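Local structure of probable manganase-dependent inorganic pyrophosphatase (Clostridium perfringens, 3L2B) at residues D80-T85 with V182-V187; A88-I93 with T166-P171; E116-G121 with I137-S142; A124-R129 with S142-T147. The protein probably hydrolyses inorganic pyrophosphate as a manganese-dependent family II enzyme, and has a regulatory region that binds the inhibitor AMP and the activator diadenosine tetraphosphate. One frame throughout, in Å; residues are numbered along the deposited sequence.

Contact 1 (D80-T85 with V182-V187); sequences DNILDT and VQSLPV
S184 sits against one side of helix 79-85 and meets N81, I82 and T85. The one hydrogen bond between the segments runs from N81 ND2 to S184 O, 3.1 Å long. The donor lies in the plane of the carbonyl, and the oxygen lies close to the amide plane of N81. Both flat groups are therefore turned to suit the bond. T85 packs one turn further on. Its OG1 lies 3.2 Å from S184 CB, and its CG2 touches Q183 CB at 3.8 Å. I82 CG1 adds a contact with S184 OG. The face of helix 79-85 that carries N81, I82 and T85, in the DRTGG domain, thus packs on the 3-10 turn and loop between helix 174-180 and helix 187-190. T85 OG1 stands beside its own backbone N, chi1 -58°. From there it bonds back to N81 O at 2.8 Å, above the carbonyl plane, so that N81 O takes both T85 N and T85 OG1. A second shell fixes the polar ends: N81 ND2 also bonds E23 O, and S184 OG bonds I181 O. Backbone hydrogen bonds of Q183 with K27 and of L185 with L26 tie the turn to helix 26-35.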
loop_
_atom_site.group_PDB
_atom_site.type_symbol
_atom_site.label_atom_id
_atom_site.label_comp_id
_atom_site.label_asym_id
_atom_site.label_seq_id
_atom_site.Cartn_x
_atom_site.Cartn_y
_atom_site.Cartn_z
ATOM N N ASP A 80 1.245 -18.754 -7.908
ATOM C CA ASP A 80 1.471 -19.109 -6.480
ATOM C C ASP A 80 1.359 -17.899 -5.530
ATOM O O ASP A 80 0.752 -17.959 -4.453
ATOM C CB ASP A 80 2.854 -19.752 -6.297
ATOM C CG ASP A 80 2.896 -21.181 -6.835
ATOM O OD1 ASP A 80 1.880 -21.886 -6.690
ATOM O OD2 ASP A 80 3.919 -21.580 -7.424
ATOM N N ASN A 81 1.991 -16.813 -5.945
ATOM C CA ASN A 81 2.028 -15.601 -5.131
ATOM C C ASN A 81 0.634 -15.032 -4.924
ATOM O O ASN A 81 0.240 -14.688 -3.792
ATOM C CB ASN A 81 2.969 -14.558 -5.738
ATOM C CG ASN A 81 4.408 -14.829 -5.387
ATOM O OD1 ASN A 81 4.757 -15.948 -5.037
ATOM N ND2 ASN A 81 5.243 -13.811 -5.450
ATOM N N ILE A 82 -0.113 -15.004 -6.027
ATOM C CA ILE A 82 -1.483 -14.530 -6.030
ATOM C C ILE A 82 -2.328 -15.453 -5.163
ATOM O O ILE A 82 -3.118 -14.986 -4.327
ATOM C CB ILE A 82 -2.083 -14.449 -7.450
ATOM C CG1 ILE A 82 -1.396 -13.361 -8.268
ATOM C CG2 ILE A 82 -3.556 -14.119 -7.383
ATOM C CD1 ILE A 82 -1.630 -13.463 -9.799
ATOM N N LEU A 83 -2.147 -16.765 -5.331
ATOM C CA LEU A 83 -2.911 -17.730 -4.516
ATOM C C LEU A 83 -2.670 -17.481 -3.032
ATOM O O LEU A 83 -3.613 -17.452 -2.251
ATOM C CB LEU A 83 -2.576 -19.190 -4.839
ATOM C CG LEU A 83 -3.191 -19.766 -6.115
ATOM C CD1 LEU A 83 -2.606 -21.182 -6.394
ATOM C CD2 LEU A 83 -4.713 -19.797 -6.037
ATOM N N ASP A 84 -1.413 -17.286 -2.650
ATOM C CA ASP A 84 -1.060 -17.092 -1.233
ATOM C C ASP A 84 -1.663 -15.804 -0.691
ATOM O O ASP A 84 -2.235 -15.785 0.382
ATOM C CB ASP A 84 0.456 -17.001 -1.040
ATOM C CG ASP A 84 0.845 -16.741 0.431
ATOM O OD1 ASP A 84 0.791 -17.696 1.230
ATOM O OD2 ASP A 84 1.190 -15.590 0.807
ATOM N N THR A 85 -1.514 -14.731 -1.461
ATOM C CA THR A 85 -1.897 -13.397 -1.033
ATOM C C THR A 85 -3.411 -13.288 -0.847
ATOM O O THR A 85 -3.885 -12.626 0.046
ATOM C CB THR A 85 -1.449 -12.325 -2.063
ATOM O OG1 THR A 85 -0.029 -12.414 -2.241
ATOM C CG2 THR A 85 -1.823 -10.919 -1.583
ATOM N N VAL A 182 -2.028 -6.435 -4.957
ATOM C CA VAL A 182 -0.677 -5.879 -5.259
ATOM C C VAL A 182 0.402 -6.388 -4.286
ATOM O O VAL A 182 1.601 -6.305 -4.565
ATOM C CB VAL A 182 -0.621 -4.372 -5.309
ATOM C CG1 VAL A 182 -1.584 -3.885 -6.415
ATOM C CG2 VAL A 182 -0.965 -3.743 -3.931
ATOM N N GLN A 183 -0.046 -6.981 -3.193
ATOM C CA GLN A 183 0.859 -7.545 -2.209
ATOM C C GLN A 183 1.433 -8.879 -2.702
ATOM O O GLN A 183 2.254 -9.498 -2.063
ATOM C CB GLN A 183 0.121 -7.762 -0.886
ATOM C CG GLN A 183 -0.553 -6.469 -0.351
ATOM C CD GLN A 183 -1.087 -6.662 1.043
ATOM O OE1 GLN A 183 -0.831 -7.687 1.660
ATOM N NE2 GLN A 183 -1.845 -5.684 1.547
ATOM N N SER A 184 0.983 -9.309 -3.858
ATOM C CA SER A 184 1.391 -10.579 -4.392
ATOM C C SER A 184 2.612 -10.399 -5.294
ATOM O O SER A 184 3.263 -11.374 -5.657
ATOM C CB SER A 184 0.214 -11.218 -5.152
ATOM O OG SER A 184 0.094 -10.578 -6.375
ATOM N N LEU A 185 2.939 -9.143 -5.614
ATOM C CA LEU A 185 4.101 -8.821 -6.456
ATOM C C LEU A 185 5.417 -9.446 -5.950
ATOM O O LEU A 185 5.730 -9.390 -4.755
ATOM C CB LEU A 185 4.328 -7.305 -6.558
ATOM C CG LEU A 185 3.255 -6.484 -7.280
ATOM C CD1 LEU A 185 3.571 -4.985 -7.245
ATOM C CD2 LEU A 185 3.109 -6.947 -8.669
ATOM N N PRO A 186 6.236 -9.978 -6.866
ATOM C CA PRO A 186 7.539 -10.481 -6.392
ATOM C C PRO A 186 8.491 -9.380 -6.008
ATOM O O PRO A 186 8.517 -8.338 -6.641
ATOM C CB PRO A 186 8.097 -11.238 -7.614
ATOM C CG PRO A 186 7.480 -10.549 -8.817
ATOM C CD PRO A 186 6.113 -10.011 -8.326
ATOM N N VAL A 187 9.286 -9.624 -4.971
ATOM C CA VAL A 187 10.140 -8.578 -4.441
ATOM C C VAL A 187 11.058 -8.009 -5.524
ATOM O O VAL A 187 11.373 -6.806 -5.486
ATOM C CB VAL A 187 10.942 -9.016 -3.173
ATOM C CG1 VAL A 187 9.986 -9.215 -1.960
ATOM C CG2 VAL A 187 11.726 -10.249 -3.444
#

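Contact 2 (A88-I93 with T166-P171); sequences AEAQNI and TVITTP
Strand 89-92 runs antiparallel to strand 166-169, pairing E89 with T169 and A90 with I168, until a classic beta bulge sets both Q91 and N92 against V167 and moves the register by one residue. This pair forms one border of the mixed five-stranded sheet of the DRTGG domain.

A88, A90 and I168 make the apolar part of the contact. I168 CG1 takes the crowded position between the backbone N and the carbonyl carbon, chi1 70°. CD1 then reaches A88 CB at 4.0 Å, while CG2 lies against A90 CB at 3.9 Å. L83 and I82 of helix 79-85 pack on I168 as well. The other face holds V167 and T169, and helix 154-163 and the loop at T151 and P152 pack there. V167 O receives Q91 N at 2.9 Å and a weak second bond from N92 N, and V167 N returns a bond to N92 O. N92 ND2 bonds I165 O, and T166 OG1 takes N94 N. T169 is held by E89 on both sides of its backbone, with E89 N to T169 O at 2.9 Å and T169 N to E89 O at 2.8 Å.

Q91 is bent at chi2, 74°, which folds its amide back along the strand. Its NE2 makes a weak bond to E89 O. T169 OG1 donates to Q91 OE1 at 2.7 Å, from 50° out of the amide carbonyl plane.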
loop_
_atom_site.group_PDB
_atom_site.type_symbol
_atom_site.label_atom_id
_atom_site.label_comp_id
_atom_site.label_asym_id
_atom_site.label_seq_id
_atom_site.Cartn_x
_atom_site.Cartn_y
_atom_site.Cartn_z
ATOM N N ALA A 88 -6.262 -18.011 -1.850
ATOM C CA ALA A 88 -7.147 -18.564 -2.868
ATOM C C ALA A 88 -6.800 -20.006 -3.194
ATOM O O ALA A 88 -5.702 -20.466 -2.986
ATOM C CB ALA A 88 -7.072 -17.724 -4.110
ATOM N N GLU A 89 -7.775 -20.704 -3.735
ATOM C CA GLU A 89 -7.540 -22.038 -4.263
ATOM C C GLU A 89 -7.849 -21.998 -5.738
ATOM O O GLU A 89 -8.790 -21.334 -6.168
ATOM C CB GLU A 89 -8.427 -23.086 -3.546
ATOM C CG GLU A 89 -8.078 -23.318 -2.056
ATOM C CD GLU A 89 -6.959 -24.354 -1.816
ATOM O OE1 GLU A 89 -7.084 -25.509 -2.302
ATOM O OE2 GLU A 89 -5.968 -24.026 -1.109
ATOM N N ALA A 90 -7.042 -22.721 -6.495
ATOM C CA ALA A 90 -7.220 -22.839 -7.931
ATOM C C ALA A 90 -8.181 -23.965 -8.229
ATOM O O ALA A 90 -8.160 -25.004 -7.576
ATOM C CB ALA A 90 -5.882 -23.078 -8.604
ATOM N N GLN A 91 -9.045 -23.721 -9.209
ATOM C CA GLN A 91 -9.981 -24.728 -9.720
ATOM C C GLN A 91 -9.565 -25.238 -11.090
ATOM O O GLN A 91 -9.868 -26.356 -11.482
ATOM C CB GLN A 91 -11.395 -24.152 -9.825
ATOM C CG GLN A 91 -12.093 -24.060 -8.506
ATOM C CD GLN A 91 -11.558 -22.954 -7.676
ATOM O OE1 GLN A 91 -11.682 -21.790 -8.045
ATOM N NE2 GLN A 91 -10.933 -23.294 -6.562
ATOM N N ASN A 92 -8.916 -24.362 -11.836
ATOM C CA ASN A 92 -8.223 -24.753 -13.049
ATOM C C ASN A 92 -6.996 -23.898 -13.236
ATOM O O ASN A 92 -6.969 -22.730 -12.840
ATOM C CB ASN A 92 -9.124 -24.599 -14.267
ATOM C CG ASN A 92 -8.501 -25.172 -15.514
ATOM O OD1 ASN A 92 -8.060 -26.311 -15.509
ATOM N ND2 ASN A 92 -8.488 -24.405 -16.595
ATOM N N ILE A 93 -5.991 -24.507 -13.849
ATOM C CA ILE A 93 -4.744 -23.834 -14.161
ATOM C C ILE A 93 -4.303 -24.062 -15.601
ATOM O O ILE A 93 -4.189 -25.206 -16.060
ATOM C CB ILE A 93 -3.604 -24.319 -13.264
ATOM C CG1 ILE A 93 -3.970 -24.146 -11.784
ATOM C CG2 ILE A 93 -2.309 -23.551 -13.600
ATOM C CD1 ILE A 93 -2.938 -24.767 -10.837
ATOM N N THR A 166 -7.195 -19.978 -16.504
ATOM C CA THR A 166 -6.918 -20.181 -15.080
ATOM C C THR A 166 -8.015 -19.551 -14.229
ATOM O O THR A 166 -8.443 -18.410 -14.463
ATOM C CB THR A 166 -5.596 -19.580 -14.678
ATOM O OG1 THR A 166 -4.571 -20.123 -15.508
ATOM C CG2 THR A 166 -5.278 -19.875 -13.188
ATOM N N VAL A 167 -8.494 -20.331 -13.269
ATOM C CA VAL A 167 -9.565 -19.907 -12.390
ATOM C C VAL A 167 -9.200 -20.179 -10.943
ATOM O O VAL A 167 -8.745 -21.253 -10.613
ATOM C CB VAL A 167 -10.833 -20.674 -12.674
ATOM C CG1 VAL A 167 -11.965 -20.121 -11.832
ATOM C CG2 VAL A 167 -11.150 -20.634 -14.153
ATOM N N ILE A 168 -9.409 -19.190 -10.089
ATOM C CA ILE A 168 -9.193 -19.358 -8.678
ATOM C C ILE A 168 -10.309 -18.719 -7.874
ATOM O O ILE A 168 -11.125 -17.956 -8.390
ATOM C CB ILE A 168 -7.850 -18.770 -8.244
ATOM C CG1 ILE A 168 -7.883 -17.229 -8.317
ATOM C CG2 ILE A 168 -6.719 -19.345 -9.108
ATOM C CD1 ILE A 168 -6.563 -16.554 -7.903
ATOM N N THR A 169 -10.325 -19.061 -6.595
ATOM C CA THR A 169 -11.350 -18.595 -5.678
ATOM C C THR A 169 -10.741 -18.104 -4.384
ATOM O O THR A 169 -9.962 -18.803 -3.741
ATOM C CB THR A 169 -12.345 -19.720 -5.332
ATOM O OG1 THR A 169 -13.085 -20.071 -6.507
ATOM C CG2 THR A 169 -13.328 -19.241 -4.245
ATOM N N THR A 170 -11.114 -16.890 -4.005
ATOM C CA THR A 170 -10.656 -16.323 -2.743
ATOM C C THR A 170 -11.816 -16.130 -1.779
ATOM O O THR A 170 -12.942 -15.955 -2.207
ATOM C CB THR A 170 -9.990 -14.948 -2.959
ATOM O OG1 THR A 170 -9.682 -14.373 -1.677
ATOM C CG2 THR A 170 -10.923 -14.005 -3.708
ATOM N N PRO A 171 -11.548 -16.100 -0.467
ATOM C CA PRO A 171 -12.690 -15.825 0.429
ATOM C C PRO A 171 -13.093 -14.341 0.455
ATOM O O PRO A 171 -14.170 -13.969 0.893
ATOM C CB PRO A 171 -12.173 -16.278 1.799
ATOM C CG PRO A 171 -10.711 -16.335 1.683
ATOM C CD PRO A 171 -10.383 -16.629 0.265
#

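Contact 3 (E116-G121 with I137-S142)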
loop_
_atom_site.group_PDB
_atom_site.type_symbol
_atom_site.label_atom_id
_atom_site.label_comp_id
_atom_site.label_asym_id
_atom_site.label_seq_id
_atom_site.Cartn_x
_atom_site.Cartn_y
_atom_site.Cartn_z
ATOM N N GLU A 116 -16.886 -4.554 -22.959
ATOM C CA GLU A 116 -16.371 -3.183 -23.241
ATOM C C GLU A 116 -15.279 -2.715 -22.290
ATOM O O GLU A 116 -14.567 -1.755 -22.568
ATOM C CB GLU A 116 -17.499 -2.160 -23.263
ATOM C CG GLU A 116 -18.400 -2.134 -22.057
ATOM C CD GLU A 116 -19.672 -1.361 -22.327
ATOM O OE1 GLU A 116 -20.763 -1.992 -22.425
ATOM O OE2 GLU A 116 -19.560 -0.115 -22.470
ATOM N N PHE A 117 -15.154 -3.403 -21.168
ATOM C CA PHE A 117 -14.115 -3.090 -20.186
ATOM C C PHE A 117 -13.073 -4.201 -20.072
ATOM O O PHE A 117 -11.952 -3.990 -19.614
ATOM C CB PHE A 117 -14.753 -2.844 -18.806
ATOM C CG PHE A 117 -15.715 -1.671 -18.774
ATOM C CD1 PHE A 117 -15.248 -0.365 -18.884
ATOM C CD2 PHE A 117 -17.072 -1.874 -18.619
ATOM C CE1 PHE A 117 -16.138 0.725 -18.860
ATOM C CE2 PHE A 117 -17.959 -0.788 -18.584
ATOM C CZ PHE A 117 -17.486 0.499 -18.710
ATOM N N ILE A 118 -13.458 -5.391 -20.492
ATOM C CA ILE A 118 -12.673 -6.576 -20.228
ATOM C C ILE A 118 -12.272 -7.227 -21.533
ATOM O O ILE A 118 -13.064 -7.398 -22.439
ATOM C CB ILE A 118 -13.429 -7.551 -19.299
ATOM C CG1 ILE A 118 -13.658 -6.888 -17.936
ATOM C CG2 ILE A 118 -12.646 -8.877 -19.144
ATOM C CD1 ILE A 118 -14.531 -7.667 -16.973
ATOM N N SER A 119 -11.018 -7.606 -21.578
ATOM C CA SER A 119 -10.328 -7.892 -22.818
ATOM C C SER A 119 -9.460 -9.160 -22.657
ATOM O O SER A 119 -8.926 -9.438 -21.565
ATOM C CB SER A 119 -9.456 -6.666 -23.108
ATOM O OG SER A 119 -9.140 -6.553 -24.461
ATOM N N GLU A 120 -9.333 -9.930 -23.735
ATOM C CA GLU A 120 -8.474 -11.144 -23.714
ATOM C C GLU A 120 -7.178 -10.882 -22.952
ATOM O O GLU A 120 -6.433 -9.965 -23.261
ATOM C CB GLU A 120 -8.185 -11.682 -25.146
ATOM C CG GLU A 120 -7.024 -12.735 -25.217
ATOM C CD GLU A 120 -7.093 -13.685 -26.417
ATOM O OE1 GLU A 120 -7.977 -13.534 -27.277
ATOM O OE2 GLU A 120 -6.257 -14.610 -26.492
ATOM N N GLY A 121 -6.931 -11.698 -21.933
ATOM C CA GLY A 121 -5.695 -11.617 -21.150
ATOM C C GLY A 121 -5.814 -10.896 -19.832
ATOM O O GLY A 121 -4.899 -10.930 -18.975
ATOM N N ILE A 137 -14.932 -16.098 -19.188
ATOM C CA ILE A 137 -14.198 -17.201 -19.776
ATOM C C ILE A 137 -14.235 -17.097 -21.300
ATOM O O ILE A 137 -13.212 -17.260 -21.949
ATOM C CB ILE A 137 -14.713 -18.570 -19.269
ATOM C CG1 ILE A 137 -14.271 -18.770 -17.816
ATOM C CG2 ILE A 137 -14.210 -19.712 -20.159
ATOM C CD1 ILE A 137 -15.133 -19.726 -17.063
ATOM N N GLU A 138 -15.410 -16.780 -21.857
ATOM C CA GLU A 138 -15.565 -16.580 -23.317
ATOM C C GLU A 138 -14.707 -15.421 -23.826
ATOM O O GLU A 138 -14.286 -15.406 -24.981
ATOM C CB GLU A 138 -17.039 -16.351 -23.725
ATOM C CG GLU A 138 -17.208 -15.727 -25.115
ATOM C CD GLU A 138 -18.624 -15.884 -25.719
ATOM O OE1 GLU A 138 -19.487 -14.973 -25.513
ATOM O OE2 GLU A 138 -18.865 -16.916 -26.412
ATOM N N LEU A 139 -14.460 -14.437 -22.973
ATOM C CA LEU A 139 -13.656 -13.277 -23.375
ATOM C C LEU A 139 -12.167 -13.589 -23.237
ATOM O O LEU A 139 -11.309 -12.736 -23.454
ATOM C CB LEU A 139 -14.024 -12.026 -22.556
ATOM C CG LEU A 139 -15.286 -11.267 -22.980
ATOM C CD1 LEU A 139 -15.697 -10.230 -21.906
ATOM C CD2 LEU A 139 -15.053 -10.592 -24.306
ATOM N N LYS A 140 -11.879 -14.831 -22.860
ATOM C CA LYS A 140 -10.502 -15.331 -22.731
ATOM C C LYS A 140 -9.648 -14.501 -21.792
ATOM O O LYS A 140 -8.525 -14.136 -22.085
ATOM C CB LYS A 140 -9.847 -15.465 -24.104
ATOM C CG LYS A 140 -10.627 -16.429 -25.063
ATOM C CD LYS A 140 -10.059 -16.365 -26.469
ATOM C CE LYS A 140 -10.595 -17.489 -27.372
ATOM N NZ LYS A 140 -11.971 -17.203 -27.842
ATOM N N VAL A 141 -10.215 -14.201 -20.640
ATOM C CA VAL A 141 -9.429 -13.633 -19.551
ATOM C C VAL A 141 -8.304 -14.634 -19.224
ATOM O O VAL A 141 -8.465 -15.846 -19.371
ATOM C CB VAL A 141 -10.270 -13.341 -18.313
ATOM C CG1 VAL A 141 -11.271 -12.175 -18.581
ATOM C CG2 VAL A 141 -10.982 -14.589 -17.853
ATOM N N SER A 142 -7.156 -14.110 -18.848
ATOM C CA SER A 142 -6.042 -14.962 -18.504
ATOM C C SER A 142 -6.247 -15.502 -17.088
ATOM O O SER A 142 -5.747 -16.562 -16.742
ATOM C CB SER A 142 -4.717 -14.207 -18.599
ATOM O OG SER A 142 -4.657 -13.165 -17.642
#
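I137 and E138 close helix 130-138 and make no contact with 116-121. I137 instead packs on helix 154-163. L139 is the first residue of the segment to touch the loop. Its CD1 approaches I118 O at 3.9 Å and also lies near I118 CG2.

K140 has positive phi, 56°, and ends the helix in a Schellman motif. Past this reversal K140 O faces the loop, where it accepts G121 N at 2.9 Å from above the carbonyl plane. The K140 side chain lies alongside that of E120, and both point the same way. E120 OE1 rests near K140 CD at 3.6 Å. The charged ends are not in contact, since OE1 of E120 and NZ of K140 are 5.5 Å apart.

The helix end and the loop before strand 123-126 are thus joined at the end of the beta-alpha-beta unit where its two strands begin, in the DRTGG domain. V141 follows, with CG1 anti to its carbonyl carbon. That methyl meets I118 CG2 at 3.6 Å, the two side chains crossing obliquely.

S142 completes the segment. Its OG takes the crowded position between the backbone N and the carbonyl carbon and donates to G121 O at 2.6 Å. The donor stands 60° out of the carbonyl plane. G121 has phi 100°, where a side chain would jam against the preceding carbonyl O. S142 OG is also hydrogen-bonded to D122 O, so its one proton is probably shared between two carbonyls.

Contact 4 (A124-R129 with S142-T147)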
loop_
_atom_site.group_PDB
_atom_site.type_symbol
_atom_site.label_atom_id
_atom_site.label_comp_id
_atom_site.label_asym_id
_atom_site.label_seq_id
_atom_site.Cartn_x
_atom_site.Cartn_y
_atom_site.Cartn_z
ATOM N N ALA A 124 -9.745 -10.705 -14.124
ATOM C CA ALA A 124 -11.098 -10.296 -13.738
ATOM C C ALA A 124 -11.474 -10.748 -12.354
ATOM O O ALA A 124 -11.408 -11.908 -12.028
ATOM C CB ALA A 124 -12.120 -10.811 -14.741
ATOM N N ILE A 125 -11.888 -9.795 -11.540
ATOM C CA ILE A 125 -12.414 -10.090 -10.226
ATOM C C ILE A 125 -13.916 -10.098 -10.331
ATOM O O ILE A 125 -14.514 -9.122 -10.734
ATOM C CB ILE A 125 -11.970 -9.055 -9.203
ATOM C CG1 ILE A 125 -10.451 -9.113 -9.033
ATOM C CG2 ILE A 125 -12.694 -9.294 -7.915
ATOM C CD1 ILE A 125 -9.886 -7.889 -8.362
ATOM N N ALA A 126 -14.506 -11.240 -9.984
ATOM C CA ALA A 126 -15.921 -11.519 -10.224
ATOM C C ALA A 126 -16.579 -12.158 -9.033
ATOM O O ALA A 126 -15.931 -12.811 -8.219
ATOM C CB ALA A 126 -16.073 -12.461 -11.426
ATOM N N GLY A 127 -17.892 -11.994 -8.968
ATOM C CA GLY A 127 -18.703 -12.634 -7.936
ATOM C C GLY A 127 -19.192 -14.025 -8.287
ATOM O O GLY A 127 -18.662 -14.698 -9.167
ATOM N N ASP A 128 -20.258 -14.396 -7.588
ATOM C CA ASP A 128 -20.850 -15.744 -7.572
ATOM C C ASP A 128 -21.622 -16.046 -8.856
ATOM O O ASP A 128 -21.918 -17.215 -9.172
ATOM C CB ASP A 128 -21.821 -15.849 -6.378
ATOM C CG ASP A 128 -22.030 -17.275 -5.895
ATOM O OD1 ASP A 128 -21.831 -18.235 -6.680
ATOM O OD2 ASP A 128 -22.410 -17.433 -4.712
ATOM N N ARG A 129 -21.966 -14.995 -9.588
ATOM C CA ARG A 129 -22.829 -15.144 -10.757
ATOM C C ARG A 129 -22.156 -16.009 -11.816
ATOM O O ARG A 129 -21.083 -15.660 -12.320
ATOM C CB ARG A 129 -23.201 -13.765 -11.337
ATOM C CG ARG A 129 -24.061 -12.879 -10.408
ATOM C CD ARG A 129 -24.539 -11.595 -11.128
ATOM N NE ARG A 129 -25.309 -11.900 -12.348
ATOM C CZ ARG A 129 -25.620 -11.023 -13.304
ATOM N NH1 ARG A 129 -25.245 -9.746 -13.217
ATOM N NH2 ARG A 129 -26.308 -11.433 -14.364
ATOM N N SER A 142 -7.156 -14.110 -18.848
ATOM C CA SER A 142 -6.042 -14.962 -18.504
ATOM C C SER A 142 -6.247 -15.502 -17.088
ATOM O O SER A 142 -5.747 -16.562 -16.742
ATOM C CB SER A 142 -4.717 -14.207 -18.599
ATOM O OG SER A 142 -4.657 -13.165 -17.642
ATOM N N LEU A 143 -7.008 -14.776 -16.283
ATOM C CA LEU A 143 -7.252 -15.193 -14.888
ATOM C C LEU A 143 -8.584 -14.722 -14.384
ATOM O O LEU A 143 -8.872 -13.518 -14.367
ATOM C CB LEU A 143 -6.150 -14.720 -13.952
ATOM C CG LEU A 143 -6.275 -15.068 -12.463
ATOM C CD1 LEU A 143 -6.399 -16.587 -12.268
ATOM C CD2 LEU A 143 -5.092 -14.502 -11.670
ATOM N N LEU A 144 -9.377 -15.701 -13.962
ATOM C CA LEU A 144 -10.646 -15.469 -13.289
ATOM C C LEU A 144 -10.493 -15.662 -11.785
ATOM O O LEU A 144 -10.151 -16.736 -11.322
ATOM C CB LEU A 144 -11.715 -16.393 -13.850
ATOM C CG LEU A 144 -13.141 -16.239 -13.302
ATOM C CD1 LEU A 144 -13.623 -14.819 -13.429
ATOM C CD2 LEU A 144 -14.072 -17.199 -14.037
ATOM N N ILE A 145 -10.705 -14.573 -11.041
ATOM C CA ILE A 145 -10.716 -14.606 -9.585
ATOM C C ILE A 145 -12.158 -14.473 -9.088
ATOM O O ILE A 145 -12.775 -13.425 -9.215
ATOM C CB ILE A 145 -9.838 -13.501 -8.979
ATOM C CG1 ILE A 145 -8.486 -13.428 -9.682
ATOM C CG2 ILE A 145 -9.578 -13.746 -7.516
ATOM C CD1 ILE A 145 -7.488 -12.463 -9.028
ATOM N N VAL A 146 -12.681 -15.555 -8.523
ATOM C CA VAL A 146 -14.028 -15.556 -7.952
ATOM C C VAL A 146 -13.946 -15.199 -6.480
ATOM O O VAL A 146 -13.149 -15.785 -5.730
ATOM C CB VAL A 146 -14.764 -16.888 -8.157
ATOM C CG1 VAL A 146 -16.193 -16.821 -7.561
ATOM C CG2 VAL A 146 -14.811 -17.257 -9.658
ATOM N N THR A 147 -14.745 -14.200 -6.092
ATOM C CA THR A 147 -14.754 -13.665 -4.720
ATOM C C THR A 147 -15.740 -14.427 -3.845
ATOM O O THR A 147 -16.488 -15.278 -4.314
ATOM C CB THR A 147 -15.177 -12.141 -4.658
ATOM O OG1 THR A 147 -16.510 -11.975 -5.140
ATOM C CG2 THR A 147 -14.292 -11.266 -5.490
#
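A124, A126 and T147 are the residues most buried by this pairing of strands 123-126 and 143-146. A124 N donates to L143 O at 3.0 Å, and A124 O accepts I145 N at 2.9 Å. Both bonds run nearly along the C=O axis.

A126 N continues the ladder to I145 O at 2.9 Å. The methyl of A126 meets L144 CD1 at 3.9 Å, because L144 CG is anti to the backbone N, chi1 -177°, and the chain then bends at chi2. L136 of helix 130-138 packs on A124, A126 and L144. The strands are parallel, with a 25° angle between their axes, and helix 130-138 makes the crossover between them. This is a beta-alpha-beta unit within the mixed DRTGG sheet.

T147 ends the ladder. A126 O is gripped twice by it: T147 N donates at 2.8 Å nearly along the C=O axis, and T147 OG1 at 3.2 Å from above the carbonyl plane. OG1 takes the crowded position between the backbone N and the carbonyl carbon, chi1 62°. T147 CG2 is thereby turned to the other sheet face, where it touches I125 CG2 at 3.5 Å, the side chains crossing at about a right angle. Helix 174-180 packs on that face, with S174 against I125 and T147. V146 CG1 touches G127 O, which accepts a bond from Q133 NE2 of helix 130-138.

Overall arrangement
All four contacts belong to the DRTGG region. Contact 1 closes a long loop of chain, and contacts 2, 3 and 4 are nested inside it. Contacts 2 and 4 lie in one five-stranded sheet, with centres 9 Å apart, since strands 166-169 and 143-146 are neighbours there. Contacts 3 and 4 share S142, and their segments alternate along the chain around helix 130-138. Contacts 1 and 3 are furthest apart, with centres 22 Å apart and no touch. Helix 79-85 lies between the sheet, where L83 packs on I168 and I82 reaches L143, and the turn of 182-187, which it meets through N81 and T85. It thus joins the sheet to the chain leading to helix 187-190.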